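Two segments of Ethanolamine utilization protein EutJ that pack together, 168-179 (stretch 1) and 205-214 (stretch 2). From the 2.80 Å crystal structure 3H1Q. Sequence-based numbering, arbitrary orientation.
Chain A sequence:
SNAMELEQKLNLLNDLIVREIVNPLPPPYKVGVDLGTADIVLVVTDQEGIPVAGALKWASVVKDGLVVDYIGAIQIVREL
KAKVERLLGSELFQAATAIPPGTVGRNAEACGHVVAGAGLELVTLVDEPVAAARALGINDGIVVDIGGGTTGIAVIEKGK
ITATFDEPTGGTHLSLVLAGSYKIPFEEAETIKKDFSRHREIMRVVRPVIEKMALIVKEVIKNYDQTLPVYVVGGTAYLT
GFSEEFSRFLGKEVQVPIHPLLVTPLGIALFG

Stretch 1 (168-179) PTGGTHLSLVLA
Stretch 2 (205-214) VVRPVIEKMA

Leu174 is the knob at the apolar centre: its side chain (chi1 m, chi2 t) leaves the backbone sideways, but its end reaches into a hole formed by Val206, Val209, Ile210 and Met213. Leu174 CD2 lies 3.6 Å from Val206 CG1, 3.6 Å from Val209 CB, 3.8 Å from Met213 CE and 4.2 Å from Ile210 CD1, so one methyl meets all four walls. The helices that carry these groups, 171-179 and 205-214, run roughly antiparallel (146° between N-to-C directions), with axes approaching to 8.7 Å. The register is set by Leu174 CA and Val206 CA, 5.7 Å apart, and by Thr169 CA and Met213 CA, 7.4 Å apart. One turn further along the first helix, Val177 CB packs 3.7 Å from Val209 CG2 (Val209 chi1 t); CG1 and CG2 of Val177 are not modelled. Leu178 (chi1 t, chi2 p) extends the apolar surface, with CB 3.7 Å from Val206 CG2 and CD1 3.6 Å from Val205 CG2. The second helix is kinked here, the N atoms of Val205, Pro208 and Val209 lacking bonds to the preceding turn; regular bonding resumes with Glu211 N to Arg207 O, 3.0 Å.

At the other end, the CA-to-CB bond of selenomethionine Met213 (m, t, t) points sideways, but the end of its side chain comes nearer the start of the first helix, with CE 3.6 Å from Gly170 O; its CG lies 3.8 Å from Thr169 CG2. Thr169 is extended (phi/psi -132/154), and Gly170 is the N-cap residue. His173 (chi1 m, chi2 108°) touches Val209 CG1 through CB at 4.1 Å, while its ring leads away and folds back on the helix start: Gly170 N donates to His173 ND1 at 2.9 Å. No hydrogen bond joins the two stretches among the modelled atoms, and the 488 Å² buried between them is held mainly by apolar packing.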

# COMPACT_ATOMS: atom_id res chain seq x y z
N PRO A 168 15.22 -1.32 -1.73
CA PRO A 168 14.86 -2.74 -1.84
C PRO A 168 14.67 -3.48 -0.53
O PRO A 168 15.23 -4.56 -0.37
CB PRO A 168 16.06 -3.33 -2.58
CG PRO A 168 16.48 -2.22 -3.48
CD PRO A 168 16.30 -0.96 -2.67
N THR A 169 13.88 -2.94 0.38
CA THR A 169 13.49 -3.73 1.54
C THR A 169 11.98 -3.71 1.85
O THR A 169 11.27 -2.75 1.50
CB THR A 169 14.36 -3.44 2.77
OG1 THR A 169 14.59 -4.66 3.48
CG2 THR A 169 13.69 -2.42 3.68
N GLY A 170 11.49 -4.77 2.50
CA GLY A 170 10.08 -4.86 2.84
C GLY A 170 9.63 -6.17 3.46
O GLY A 170 10.45 -7.03 3.82
N GLY A 171 8.31 -6.30 3.55
CA GLY A 171 7.65 -7.40 4.23
C GLY A 171 8.28 -8.75 3.99
O GLY A 171 8.26 -9.63 4.85
N THR A 172 8.86 -8.91 2.81
CA THR A 172 9.27 -10.23 2.40
C THR A 172 10.50 -10.67 3.15
O THR A 172 10.60 -11.80 3.58
CB THR A 172 9.47 -10.30 0.88
OG1 THR A 172 8.58 -9.38 0.24
CG2 THR A 172 9.19 -11.72 0.38
N HIS A 173 11.44 -9.74 3.31
CA HIS A 173 12.65 -10.01 4.03
C HIS A 173 12.24 -10.44 5.41
O HIS A 173 12.64 -11.50 5.85
CB HIS A 173 13.52 -8.77 4.06
CG HIS A 173 13.79 -8.22 2.70
ND1 HIS A 173 13.22 -7.05 2.24
CD2 HIS A 173 14.55 -8.70 1.67
CE1 HIS A 173 13.63 -6.82 0.99
NE2 HIS A 173 14.43 -7.81 0.63
N LEU A 174 11.38 -9.65 6.07
CA LEU A 174 10.76 -10.08 7.31
C LEU A 174 10.32 -11.54 7.23
O LEU A 174 10.77 -12.37 8.03
CB LEU A 174 9.54 -9.24 7.69
CG LEU A 174 9.48 -7.72 7.78
CD1 LEU A 174 8.08 -7.34 8.16
CD2 LEU A 174 10.41 -7.19 8.81
N SER A 175 9.44 -11.86 6.28
CA SER A 175 8.89 -13.23 6.19
C SER A 175 9.99 -14.25 5.93
O SER A 175 9.95 -15.36 6.46
CB SER A 175 7.82 -13.32 5.10
OG SER A 175 6.97 -12.19 5.13
N LEU A 176 10.96 -13.83 5.11
CA LEU A 176 12.15 -14.59 4.82
C LEU A 176 13.03 -14.71 6.07
O LEU A 176 13.40 -15.83 6.46
CB LEU A 176 12.95 -13.93 3.68
CG LEU A 176 12.51 -14.21 2.23
CD1 LEU A 176 13.22 -13.32 1.20
CD2 LEU A 176 12.71 -15.67 1.88
N VAL A 177 13.36 -13.57 6.71
CA VAL A 177 14.16 -13.55 7.93
C VAL A 177 13.49 -14.45 8.97
O VAL A 177 14.15 -15.11 9.75
CB VAL A 177 14.35 -12.14 8.45
N LEU A 178 12.17 -14.51 8.95
CA LEU A 178 11.44 -15.45 9.78
C LEU A 178 11.55 -16.88 9.28
O LEU A 178 11.79 -17.80 10.06
CB LEU A 178 9.97 -15.05 9.86
CG LEU A 178 9.15 -16.01 10.70
CD1 LEU A 178 9.36 -15.73 12.18
CD2 LEU A 178 7.68 -15.91 10.32
N ALA A 179 11.36 -17.07 7.96
CA ALA A 179 11.46 -18.37 7.30
C ALA A 179 12.78 -19.01 7.69
O ALA A 179 12.80 -20.15 8.18
CB ALA A 179 11.38 -18.20 5.82
N VAL A 205 12.23 -12.21 16.66
CA VAL A 205 12.97 -12.86 15.57
C VAL A 205 13.07 -12.00 14.31
O VAL A 205 14.05 -12.07 13.57
CB VAL A 205 12.39 -14.26 15.25
CG1 VAL A 205 11.04 -14.45 15.92
CG2 VAL A 205 12.31 -14.48 13.75
N VAL A 206 12.05 -11.18 14.11
CA VAL A 206 11.86 -10.37 12.93
C VAL A 206 12.24 -8.88 13.21
O VAL A 206 12.24 -8.04 12.30
CB VAL A 206 10.39 -10.56 12.49
CG1 VAL A 206 9.94 -9.54 11.48
CG2 VAL A 206 10.19 -11.96 11.95
N ARG A 207 12.60 -8.60 14.47
CA ARG A 207 12.97 -7.24 14.92
C ARG A 207 14.18 -6.66 14.16
O ARG A 207 14.13 -5.52 13.71
CB ARG A 207 13.16 -7.20 16.47
CG ARG A 207 13.74 -5.88 17.09
CD ARG A 207 13.70 -5.82 18.66
NE ARG A 207 12.33 -5.80 19.21
CZ ARG A 207 11.52 -4.72 19.25
NH1 ARG A 207 11.92 -3.54 18.77
NH2 ARG A 207 10.30 -4.82 19.75
N PRO A 208 15.26 -7.47 13.99
CA PRO A 208 16.49 -7.06 13.31
C PRO A 208 16.26 -6.33 11.98
O PRO A 208 16.89 -5.29 11.73
CB PRO A 208 17.22 -8.39 13.07
CG PRO A 208 16.32 -9.48 13.57
CD PRO A 208 15.38 -8.84 14.52
N VAL A 209 15.36 -6.87 11.16
CA VAL A 209 14.98 -6.25 9.88
C VAL A 209 14.41 -4.83 10.08
O VAL A 209 14.79 -3.91 9.33
CB VAL A 209 13.97 -7.13 9.10
CG1 VAL A 209 14.08 -6.87 7.60
CG2 VAL A 209 14.16 -8.61 9.41
N ILE A 210 13.54 -4.68 11.09
CA ILE A 210 12.94 -3.38 11.45
C ILE A 210 14.00 -2.36 11.87
O ILE A 210 13.92 -1.18 11.48
CB ILE A 210 11.89 -3.49 12.60
CG1 ILE A 210 11.10 -4.81 12.53
CG2 ILE A 210 10.99 -2.22 12.69
CD1 ILE A 210 9.68 -4.68 12.09
N GLU A 211 14.98 -2.81 12.66
CA GLU A 211 16.09 -1.95 13.06
C GLU A 211 16.70 -1.34 11.80
O GLU A 211 16.72 -0.11 11.63
CB GLU A 211 17.18 -2.73 13.83
CG GLU A 211 16.69 -3.63 15.00
CD GLU A 211 17.82 -4.24 15.86
OE1 GLU A 211 18.96 -3.72 15.86
OE2 GLU A 211 17.55 -5.26 16.56
N LYS A 212 17.16 -2.24 10.92
CA LYS A 212 17.73 -1.93 9.61
C LYS A 212 16.88 -0.93 8.84
O LYS A 212 17.37 0.12 8.40
CB LYS A 212 17.87 -3.23 8.79
CG LYS A 212 18.32 -3.01 7.35
CD LYS A 212 18.17 -4.29 6.50
CE LYS A 212 18.75 -4.05 5.10
NZ LYS A 212 19.75 -5.10 4.68
N MSE A 213 15.61 -1.28 8.70
CA MSE A 213 14.65 -0.44 8.02
C MSE A 213 14.70 1.00 8.51
O MSE A 213 14.99 1.93 7.74
CB MSE A 213 13.25 -1.03 8.18
CG MSE A 213 13.10 -2.34 7.41
SE MSE A 213 11.25 -3.02 7.30
CE MSE A 213 11.60 -4.64 6.28
N ALA A 214 14.46 1.15 9.82
CA ALA A 214 14.42 2.44 10.53
C ALA A 214 15.67 3.31 10.36
O ALA A 214 15.58 4.51 10.09
CB ALA A 214 14.13 2.21 12.01